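Local coordinates for conserved uncharacterized protein (predicted phosphoesterase COG0622) (Streptococcus pneumoniae, PDB 3CK2) that is of uncharacterised function but probably hydrolyses phosphoester bonds, as a manganese-binding member of the calcineurin-like phosphoesterase superfamily, at residues A[4-9]-A[147-152]; A[44-49]-A[62-67]; A[117-122]-A[155-160]. All coordinates share one frame; numbering follows the deposited sequence.

Interaction 1 of 3, residues A[4-9]-A[147-152]; sequences MAKQTI and RVEIDD
M4, a selenomethionine, meets D152 and I150 before the strand begins. Its backbone N donates an almost straight bond to D152 OD2 (2.8 Å), arriving on the syn side of the carboxylate but 33° out of its plane. CG sits between the backbone N and the carbonyl carbon (chi1 72°) and lies against the same carboxylate, while CE ends 3.9 Å from I150 CG2. A water joins M4 O to D152 N. At K6 the aliphatic chain crosses E149, with NZ 3.5 Å from E149 OE2 in a long salt bridge. Q7 opens the antiparallel pairing: its N and O both bond the backbone of I150, and its side-chain OE1 rests 3.8 Å from I150 CB while hydrogen-bonding T78 of the second sheet. T8 faces E149 in a non-hydrogen-bonded pair and lays CG2 on R147 CG (3.8 Å). I9 closes the next hydrogen-bonded pair with V148, its CG1 against V148 CB at 3.6 Å. The face formed by Q7, I9, V148 and I150 is apolar but for one amide whose polar atoms are bonded, as suits the sandwich interior; T8 and E149 occupy the opposite face, where the K6 amine reaches the E149 carboxylate.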
loop_
_atom_site.group_PDB
_atom_site.type_symbol
_atom_site.label_atom_id
_atom_site.label_comp_id
_atom_site.label_asym_id
_atom_site.label_seq_id
_atom_site.Cartn_x
_atom_site.Cartn_y
_atom_site.Cartn_z
HETATM N N MSE A 4 -11.579 -14.972 -12.834
HETATM C CA MSE A 4 -11.908 -14.286 -11.570
HETATM C C MSE A 4 -12.522 -12.937 -11.869
HETATM O O MSE A 4 -12.266 -12.378 -12.932
HETATM C CB MSE A 4 -10.658 -14.081 -10.704
HETATM C CG MSE A 4 -9.705 -13.023 -11.247
HETATM SE SE MSE A 4 -8.154 -12.702 -10.156
HETATM C CE MSE A 4 -8.884 -11.185 -9.170
ATOM N N ALA A 5 -13.330 -12.420 -10.947
ATOM C CA ALA A 5 -13.902 -11.092 -11.122
ATOM C C ALA A 5 -12.815 -10.097 -10.759
ATOM O O ALA A 5 -11.980 -10.369 -9.899
ATOM C CB ALA A 5 -15.172 -10.883 -10.267
ATOM N N LYS A 6 -12.818 -8.956 -11.442
ATOM C CA LYS A 6 -11.798 -7.945 -11.270
ATOM C C LYS A 6 -11.891 -7.367 -9.869
ATOM O O LYS A 6 -12.978 -7.219 -9.321
ATOM C CB LYS A 6 -11.938 -6.852 -12.328
ATOM C CG LYS A 6 -10.856 -5.778 -12.259
ATOM C CD LYS A 6 -10.780 -4.950 -13.541
ATOM C CE LYS A 6 -10.662 -3.441 -13.224
ATOM N NZ LYS A 6 -11.957 -2.667 -13.364
ATOM N N GLN A 7 -10.728 -7.100 -9.277
ATOM C CA GLN A 7 -10.634 -6.479 -7.973
ATOM C C GLN A 7 -9.935 -5.140 -8.127
ATOM O O GLN A 7 -9.197 -4.912 -9.096
ATOM C CB GLN A 7 -9.830 -7.355 -7.025
ATOM C CG GLN A 7 -10.416 -8.736 -6.776
ATOM C CD GLN A 7 -9.418 -9.666 -6.116
ATOM O OE1 GLN A 7 -8.206 -9.512 -6.276
ATOM N NE2 GLN A 7 -9.914 -10.619 -5.371
ATOM N N THR A 8 -10.228 -4.249 -7.191
ATOM C CA THR A 8 -9.586 -2.961 -7.091
ATOM C C THR A 8 -9.202 -2.774 -5.624
ATOM O O THR A 8 -10.020 -2.983 -4.727
ATOM C CB THR A 8 -10.506 -1.811 -7.538
ATOM O OG1 THR A 8 -10.877 -2.019 -8.895
ATOM C CG2 THR A 8 -9.805 -0.440 -7.364
ATOM N N ILE A 9 -7.943 -2.420 -5.389
ATOM C CA ILE A 9 -7.510 -2.069 -4.047
ATOM C C ILE A 9 -6.929 -0.661 -4.080
ATOM O O ILE A 9 -6.448 -0.181 -5.124
ATOM C CB ILE A 9 -6.505 -3.131 -3.441
ATOM C CG1 ILE A 9 -5.175 -3.150 -4.221
ATOM C CG2 ILE A 9 -7.186 -4.545 -3.329
ATOM C CD1 ILE A 9 -4.073 -3.936 -3.526
ATOM N N ARG A 147 -3.725 2.994 -6.671
ATOM C CA ARG A 147 -4.810 2.082 -7.034
ATOM C C ARG A 147 -4.246 0.889 -7.817
ATOM O O ARG A 147 -3.518 1.079 -8.802
ATOM C CB ARG A 147 -5.838 2.802 -7.894
ATOM C CG ARG A 147 -6.995 1.912 -8.268
ATOM C CD ARG A 147 -8.016 2.639 -9.113
ATOM N NE ARG A 147 -7.408 3.100 -10.361
ATOM C CZ ARG A 147 -7.851 4.125 -11.098
ATOM N NH1 ARG A 147 -8.911 4.829 -10.735
ATOM N NH2 ARG A 147 -7.218 4.465 -12.201
ATOM N N VAL A 148 -4.565 -0.323 -7.380
ATOM C CA VAL A 148 -4.224 -1.529 -8.135
ATOM C C VAL A 148 -5.511 -2.226 -8.633
ATOM O O VAL A 148 -6.426 -2.480 -7.847
ATOM C CB VAL A 148 -3.351 -2.547 -7.314
ATOM C CG1 VAL A 148 -2.871 -3.709 -8.233
ATOM C CG2 VAL A 148 -2.164 -1.840 -6.612
ATOM N N GLU A 149 -5.558 -2.521 -9.934
ATOM C CA GLU A 149 -6.629 -3.357 -10.500
ATOM C C GLU A 149 -6.098 -4.755 -10.814
ATOM O O GLU A 149 -5.017 -4.927 -11.381
ATOM C CB GLU A 149 -7.268 -2.656 -11.680
ATOM C CG GLU A 149 -7.736 -1.284 -11.202
ATOM C CD GLU A 149 -8.606 -0.547 -12.175
ATOM O OE1 GLU A 149 -8.083 -0.194 -13.258
ATOM O OE2 GLU A 149 -9.806 -0.318 -11.833
ATOM N N ILE A 150 -6.817 -5.760 -10.325
ATOM C CA ILE A 150 -6.306 -7.125 -10.336
ATOM C C ILE A 150 -7.264 -7.995 -11.094
ATOM O O ILE A 150 -8.443 -8.001 -10.789
ATOM C CB ILE A 150 -6.101 -7.741 -8.891
ATOM C CG1 ILE A 150 -5.222 -6.848 -7.989
ATOM C CG2 ILE A 150 -5.531 -9.159 -8.986
ATOM C CD1 ILE A 150 -5.926 -6.353 -6.744
ATOM N N ASP A 151 -6.759 -8.714 -12.086
ATOM C CA ASP A 151 -7.497 -9.856 -12.635
ATOM C C ASP A 151 -6.519 -10.983 -13.004
ATOM O O ASP A 151 -5.330 -10.895 -12.666
ATOM C CB ASP A 151 -8.461 -9.447 -13.766
ATOM C CG ASP A 151 -7.762 -9.007 -15.036
ATOM O OD1 ASP A 151 -6.535 -8.980 -15.117
ATOM O OD2 ASP A 151 -8.479 -8.678 -15.995
ATOM N N ASP A 152 -7.019 -12.047 -13.635
ATOM C CA ASP A 152 -6.173 -13.210 -13.943
ATOM C C ASP A 152 -4.995 -12.904 -14.869
ATOM O O ASP A 152 -3.976 -13.563 -14.789
ATOM C CB ASP A 152 -7.011 -14.366 -14.508
ATOM C CG ASP A 152 -7.776 -15.119 -13.416
ATOM O OD1 ASP A 152 -7.198 -15.387 -12.337
ATOM O OD2 ASP A 152 -8.963 -15.439 -13.625
HETATM O O HOH W 1 -9.529 -12.494 -14.551
#

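Interaction 2 of 3, residues A[44-49]-A[62-67]; sequences LRPDSP and DFYAGY
Y67 reaches L44 and P46 with the outer part of its side chain. CB leads to CG beside the backbone N (chi1 -71°), and CG has P46 CG at 4.2 Å. Farther out, CD2 and CE2 come closer to that same carbon, 3.6 Å at CE2, because P46 CG lies over one face of the ring, displaced toward its rim, in a CH-pi contact. Across the ring, CE1 lies near P46 CA and CB. L44 O lies at the ring edge, in its plane, near CE2 and CZ. The tip, OH, donates a hydrogen bond to L44 O (2.8 Å), from above the carbonyl plane with a C=O...donor angle of 107°. Water 2 gives a second hydrogen bond to L44 O and bridges it to D62 OD1, while D62 OD2 takes bonds from the backbone N of D41, a manganese ligand, and of G59.

Y64 comes to the same turn from another direction. Its CB touches P46 CD at 3.6 Å, and R45 CG lies over one face of the Y64 ring, offset toward the rim and 3.7 Å from the centroid, a CH-pi contact. The guanidinium of R45 stands nearly perpendicular to that ring and forms a salt bridge from NH2 to D47 OD2. P46 is the second residue of the R45-S48 type I turn, and its CG also approaches A65 O. The loop after strand 35-38 thereby meets the loop before strand 70-75. One carbonyl receives two donors, a tyrosine hydroxyl and a water, and through that water the turn is coupled to an aspartate in the second shell of the metal site.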
loop_
_atom_site.group_PDB
_atom_site.type_symbol
_atom_site.label_atom_id
_atom_site.label_comp_id
_atom_site.label_asym_id
_atom_site.label_seq_id
_atom_site.Cartn_x
_atom_site.Cartn_y
_atom_site.Cartn_z
ATOM N N LEU A 44 -1.415 8.208 13.949
ATOM C CA LEU A 44 -2.751 8.173 14.517
ATOM C C LEU A 44 -2.840 7.019 15.508
ATOM O O LEU A 44 -1.998 6.116 15.511
ATOM C CB LEU A 44 -3.822 8.014 13.403
ATOM C CG LEU A 44 -3.828 9.015 12.243
ATOM C CD1 LEU A 44 -5.008 8.746 11.277
ATOM C CD2 LEU A 44 -3.800 10.490 12.716
ATOM N N ARG A 45 -3.868 7.082 16.345
ATOM C CA ARG A 45 -4.238 5.996 17.241
ATOM C C ARG A 45 -4.865 4.815 16.507
ATOM O O ARG A 45 -5.635 5.023 15.565
ATOM C CB ARG A 45 -5.199 6.511 18.277
ATOM C CG ARG A 45 -4.502 7.391 19.262
ATOM C CD ARG A 45 -5.440 8.334 19.939
ATOM N NE ARG A 45 -6.367 7.643 20.818
ATOM C CZ ARG A 45 -6.036 7.104 21.985
ATOM N NH1 ARG A 45 -4.780 7.121 22.421
ATOM N NH2 ARG A 45 -6.977 6.529 22.704
ATOM N N PRO A 46 -4.448 3.578 16.868
ATOM C CA PRO A 46 -5.015 2.333 16.300
ATOM C C PRO A 46 -6.509 2.163 16.535
ATOM O O PRO A 46 -7.165 1.531 15.750
ATOM C CB PRO A 46 -4.244 1.207 17.012
ATOM C CG PRO A 46 -3.031 1.840 17.565
ATOM C CD PRO A 46 -3.314 3.308 17.767
ATOM N N ASP A 47 -7.024 2.759 17.592
ATOM C CA ASP A 47 -8.460 2.757 17.848
ATOM C C ASP A 47 -9.205 3.908 17.173
ATOM O O ASP A 47 -10.390 4.047 17.380
ATOM C CB ASP A 47 -8.748 2.751 19.359
ATOM C CG ASP A 47 -8.284 4.014 20.059
ATOM O OD1 ASP A 47 -7.871 5.005 19.394
ATOM O OD2 ASP A 47 -8.362 4.021 21.299
ATOM N N SER A 48 -8.529 4.721 16.355
ATOM C CA SER A 48 -9.242 5.718 15.555
ATOM C C SER A 48 -10.352 5.074 14.714
ATOM O O SER A 48 -10.142 4.040 14.052
ATOM C CB SER A 48 -8.318 6.483 14.627
ATOM O OG SER A 48 -9.021 7.536 13.993
ATOM N N PRO A 49 -11.541 5.695 14.721
ATOM C CA PRO A 49 -12.606 5.215 13.837
ATOM C C PRO A 49 -12.333 5.450 12.365
ATOM O O PRO A 49 -13.039 4.902 11.539
ATOM C CB PRO A 49 -13.842 5.986 14.304
ATOM C CG PRO A 49 -13.315 7.184 15.002
ATOM C CD PRO A 49 -11.972 6.841 15.552
ATOM N N ASP A 62 5.000 5.180 14.348
ATOM C CA ASP A 62 3.784 4.848 15.064
ATOM C C ASP A 62 4.186 4.310 16.428
ATOM O O ASP A 62 4.819 3.250 16.512
ATOM C CB ASP A 62 2.961 3.777 14.304
ATOM C CG ASP A 62 2.336 4.310 13.031
ATOM O OD1 ASP A 62 1.932 5.476 13.042
ATOM O OD2 ASP A 62 2.215 3.563 12.036
ATOM N N PHE A 63 3.856 5.040 17.487
ATOM C CA PHE A 63 4.392 4.733 18.809
ATOM C C PHE A 63 3.398 4.020 19.715
ATOM O O PHE A 63 3.810 3.303 20.604
ATOM C CB PHE A 63 4.970 5.982 19.464
ATOM C CG PHE A 63 6.123 6.571 18.690
ATOM C CD1 PHE A 63 7.280 5.837 18.481
ATOM C CD2 PHE A 63 6.052 7.833 18.151
ATOM C CE1 PHE A 63 8.348 6.374 17.758
ATOM C CE2 PHE A 63 7.138 8.369 17.428
ATOM C CZ PHE A 63 8.259 7.638 17.230
ATOM N N TYR A 64 2.106 4.186 19.427
ATOM C CA TYR A 64 1.041 3.518 20.126
ATOM C C TYR A 64 1.057 2.025 19.829
ATOM O O TYR A 64 1.248 1.570 18.643
ATOM C CB TYR A 64 -0.347 4.040 19.715
ATOM C CG TYR A 64 -0.559 5.529 19.651
ATOM C CD1 TYR A 64 -0.803 6.264 20.788
ATOM C CD2 TYR A 64 -0.619 6.181 18.426
ATOM C CE1 TYR A 64 -1.039 7.617 20.733
ATOM C CE2 TYR A 64 -0.863 7.549 18.353
ATOM C CZ TYR A 64 -1.069 8.257 19.511
ATOM O OH TYR A 64 -1.315 9.616 19.443
ATOM N N ALA A 65 0.810 1.273 20.902
ATOM C CA ALA A 65 0.560 -0.164 20.833
ATOM C C ALA A 65 -0.730 -0.423 20.044
ATOM O O ALA A 65 -1.696 0.367 20.096
ATOM C CB ALA A 65 0.463 -0.758 22.266
ATOM N N GLY A 66 -0.741 -1.528 19.302
ATOM C CA GLY A 66 -1.957 -2.029 18.686
ATOM C C GLY A 66 -1.968 -2.156 17.177
ATOM O O GLY A 66 -2.964 -2.605 16.615
ATOM N N TYR A 67 -0.904 -1.726 16.505
ATOM C CA TYR A 67 -0.800 -1.961 15.082
ATOM C C TYR A 67 -0.008 -3.239 14.877
ATOM O O TYR A 67 1.015 -3.439 15.546
ATOM C CB TYR A 67 -0.104 -0.807 14.347
ATOM C CG TYR A 67 -0.890 0.476 14.225
ATOM C CD1 TYR A 67 -2.037 0.547 13.451
ATOM C CD2 TYR A 67 -0.422 1.658 14.830
ATOM C CE1 TYR A 67 -2.748 1.758 13.316
ATOM C CE2 TYR A 67 -1.098 2.862 14.701
ATOM C CZ TYR A 67 -2.267 2.914 13.939
ATOM O OH TYR A 67 -2.913 4.113 13.807
HETATM O O HOH W 2 0.769 6.126 15.435
#

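Interaction 3 of 3, residues A[117-122]-A[155-160]; sequences PSAWLE and FKVDFL. With SRT (S,R meso-tartaric acid), chain F.
Apolar side chains carry most of the contact between P117-L121 and F155-F159. P117 CB approaches the F159 ring at CE1 (3.5 Å), and A119 CB lies at the edge of that ring, near its plane, 4.4 Å from CZ. A119 CB also touches both methyls of V157, the nearer being CG1 at 4.1 Å. L121 CD1 meets the F155 ring at its edge, equidistant from CD2 and CE2, the two side chains crossing at about a right angle. With axes 8.8 Å apart and no hydrogen bond between them, the strands belong to different sheets: 117-122 ends the five-stranded sheet and 155-160 lies within the six-stranded one. This is face-to-face packing in the beta sandwich of the calcineurin-like phosphoesterase fold, and L128 of the neighbouring strand joins A119, V157 and F159 in the interior.

Polar interactions lie on the other face of strand 155-160. K156 donates from NZ to tartrate O1 (2.7 Å) and weakly to O2. NZ also makes a weak, long hydrogen bond to D158 OD2 within a salt bridge (3.4 Å), and R147 reaches the same oxygen. D158 OD1 is hydrogen-bonded to S171 OG.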
loop_
_atom_site.group_PDB
_atom_site.type_symbol
_atom_site.label_atom_id
_atom_site.label_comp_id
_atom_site.label_asym_id
_atom_site.label_seq_id
_atom_site.Cartn_x
_atom_site.Cartn_y
_atom_site.Cartn_z
ATOM N N PRO A 117 7.104 6.418 -4.562
ATOM C CA PRO A 117 6.204 5.485 -5.286
ATOM C C PRO A 117 6.944 4.465 -6.161
ATOM O O PRO A 117 7.817 4.845 -6.910
ATOM C CB PRO A 117 5.379 6.426 -6.186
ATOM C CG PRO A 117 6.288 7.586 -6.429
ATOM C CD PRO A 117 7.014 7.786 -5.113
ATOM N N SER A 118 6.586 3.198 -6.077
ATOM C CA SER A 118 7.207 2.126 -6.862
ATOM C C SER A 118 6.278 0.971 -7.103
ATOM O O SER A 118 5.512 0.579 -6.239
ATOM C CB SER A 118 8.401 1.559 -6.130
ATOM O OG SER A 118 9.067 2.600 -5.537
ATOM N N ALA A 119 6.376 0.406 -8.294
ATOM C CA ALA A 119 5.658 -0.809 -8.630
ATOM C C ALA A 119 6.619 -1.653 -9.493
ATOM O O ALA A 119 7.127 -1.191 -10.500
ATOM C CB ALA A 119 4.340 -0.485 -9.326
ATOM N N TRP A 120 6.966 -2.840 -9.014
ATOM C CA TRP A 120 7.692 -3.796 -9.834
ATOM C C TRP A 120 7.254 -5.212 -9.601
ATOM O O TRP A 120 6.714 -5.539 -8.562
ATOM C CB TRP A 120 9.215 -3.689 -9.683
ATOM C CG TRP A 120 9.792 -3.616 -8.321
ATOM C CD1 TRP A 120 9.982 -4.646 -7.438
ATOM C CD2 TRP A 120 10.363 -2.446 -7.710
ATOM N NE1 TRP A 120 10.616 -4.179 -6.293
ATOM C CE2 TRP A 120 10.857 -2.833 -6.436
ATOM C CE3 TRP A 120 10.519 -1.106 -8.126
ATOM C CZ2 TRP A 120 11.497 -1.923 -5.566
ATOM C CZ3 TRP A 120 11.151 -0.193 -7.264
ATOM C CH2 TRP A 120 11.628 -0.608 -5.992
ATOM N N LEU A 121 7.486 -6.033 -10.610
ATOM C CA LEU A 121 7.177 -7.459 -10.570
ATOM C C LEU A 121 8.521 -8.202 -10.421
ATOM O O LEU A 121 9.438 -8.041 -11.246
ATOM C CB LEU A 121 6.440 -7.859 -11.860
ATOM C CG LEU A 121 5.554 -9.094 -11.871
ATOM C CD1 LEU A 121 4.306 -8.874 -11.041
ATOM C CD2 LEU A 121 5.190 -9.485 -13.294
ATOM N N GLU A 122 8.665 -8.951 -9.335
ATOM C CA GLU A 122 9.832 -9.791 -9.131
ATOM C C GLU A 122 9.330 -11.181 -8.691
ATOM O O GLU A 122 8.545 -11.302 -7.724
ATOM C CB GLU A 122 10.755 -9.142 -8.093
ATOM C CG GLU A 122 12.002 -9.952 -7.706
ATOM C CD GLU A 122 13.090 -10.012 -8.781
ATOM O OE1 GLU A 122 13.052 -9.201 -9.731
ATOM O OE2 GLU A 122 13.992 -10.874 -8.657
ATOM N N PHE A 155 -1.973 -7.160 -13.382
ATOM C CA PHE A 155 -2.020 -6.104 -12.369
ATOM C C PHE A 155 -1.893 -4.758 -13.101
ATOM O O PHE A 155 -0.973 -4.561 -13.899
ATOM C CB PHE A 155 -0.836 -6.155 -11.402
ATOM C CG PHE A 155 -0.728 -7.410 -10.611
ATOM C CD1 PHE A 155 -1.728 -7.780 -9.721
ATOM C CD2 PHE A 155 0.417 -8.201 -10.702
ATOM C CE1 PHE A 155 -1.602 -8.921 -8.954
ATOM C CE2 PHE A 155 0.539 -9.366 -9.938
ATOM C CZ PHE A 155 -0.461 -9.718 -9.061
ATOM N N LYS A 156 -2.800 -3.828 -12.810
ATOM C CA LYS A 156 -2.705 -2.474 -13.352
ATOM C C LYS A 156 -2.498 -1.540 -12.167
ATOM O O LYS A 156 -3.301 -1.543 -11.249
ATOM C CB LYS A 156 -3.970 -2.105 -14.156
ATOM C CG LYS A 156 -4.013 -0.627 -14.634
ATOM C CD LYS A 156 -2.787 -0.252 -15.525
ATOM C CE LYS A 156 -2.675 1.246 -15.764
ATOM N NZ LYS A 156 -4.000 1.780 -16.171
ATOM N N VAL A 157 -1.399 -0.783 -12.167
ATOM C CA VAL A 157 -1.114 0.193 -11.097
ATOM C C VAL A 157 -1.159 1.644 -11.594
ATOM O O VAL A 157 -0.504 2.009 -12.567
ATOM C CB VAL A 157 0.266 -0.073 -10.453
ATOM C CG1 VAL A 157 0.558 0.964 -9.347
ATOM C CG2 VAL A 157 0.372 -1.570 -9.978
ATOM N N ASP A 158 -1.977 2.455 -10.933
ATOM C CA ASP A 158 -1.990 3.900 -11.142
ATOM C C ASP A 158 -1.670 4.593 -9.850
ATOM O O ASP A 158 -2.099 4.157 -8.786
ATOM C CB ASP A 158 -3.356 4.361 -11.587
ATOM C CG ASP A 158 -3.667 3.960 -13.010
ATOM O OD1 ASP A 158 -2.973 4.397 -13.970
ATOM O OD2 ASP A 158 -4.593 3.165 -13.150
ATOM N N PHE A 159 -0.915 5.679 -9.943
ATOM C CA PHE A 159 -0.695 6.533 -8.790
ATOM C C PHE A 159 -1.584 7.769 -8.855
ATOM O O PHE A 159 -1.745 8.356 -9.894
ATOM C CB PHE A 159 0.786 6.879 -8.666
ATOM C CG PHE A 159 1.643 5.685 -8.361
ATOM C CD1 PHE A 159 1.933 5.346 -7.069
ATOM C CD2 PHE A 159 2.149 4.902 -9.383
ATOM C CE1 PHE A 159 2.719 4.261 -6.818
ATOM C CE2 PHE A 159 2.951 3.818 -9.123
ATOM C CZ PHE A 159 3.223 3.491 -7.841
ATOM N N LEU A 160 -2.181 8.115 -7.712
ATOM C CA LEU A 160 -3.261 9.101 -7.635
ATOM C C LEU A 160 -2.841 10.220 -6.722
ATOM O O LEU A 160 -2.112 10.016 -5.754
ATOM C CB LEU A 160 -4.554 8.471 -7.114
ATOM C CG LEU A 160 -5.534 7.753 -8.072
ATOM C CD1 LEU A 160 -4.878 6.860 -9.057
ATOM C CD2 LEU A 160 -6.519 6.968 -7.221
HETATM O O1 SRT F . -3.346 3.691 -18.023
HETATM O O11 SRT F . -2.223 5.476 -18.678
HETATM C C1 SRT F . -3.126 4.926 -17.996
HETATM C C2 SRT F . -3.968 5.780 -17.083
HETATM O O2 SRT F . -3.909 5.193 -15.784
HETATM C C3 SRT F . -5.459 5.863 -17.467
HETATM O O3 SRT F . -5.654 5.510 -18.846
HETATM C C4 SRT F . -6.057 7.228 -17.172
HETATM O O4 SRT F . -7.291 7.386 -17.330
HETATM O O41 SRT F . -5.341 8.168 -16.749
#

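In the fold
From the N terminus, residues 4-9 start the first strand of the larger sheet, and interaction 1 closes a long loop when they pair with 147-152. Interaction 2 is nested inside that loop, joining the turn after strand 35-38 to the segment before strand 70-75, on the opposite side of the chain's centre from interaction 1. Interaction 3 follows in series after interaction 2 but crosses interaction 1, because 117-122 precedes 147-152 and 155-160 follows it. The two meet where strands 145-150 and 154-160 are sheet neighbours, through a probable backbone hydrogen bond from E149 to K156 and the R147-D158 salt bridge. Interaction 1 pairs two strands within one sheet, and interaction 3 packs the other sheet against it.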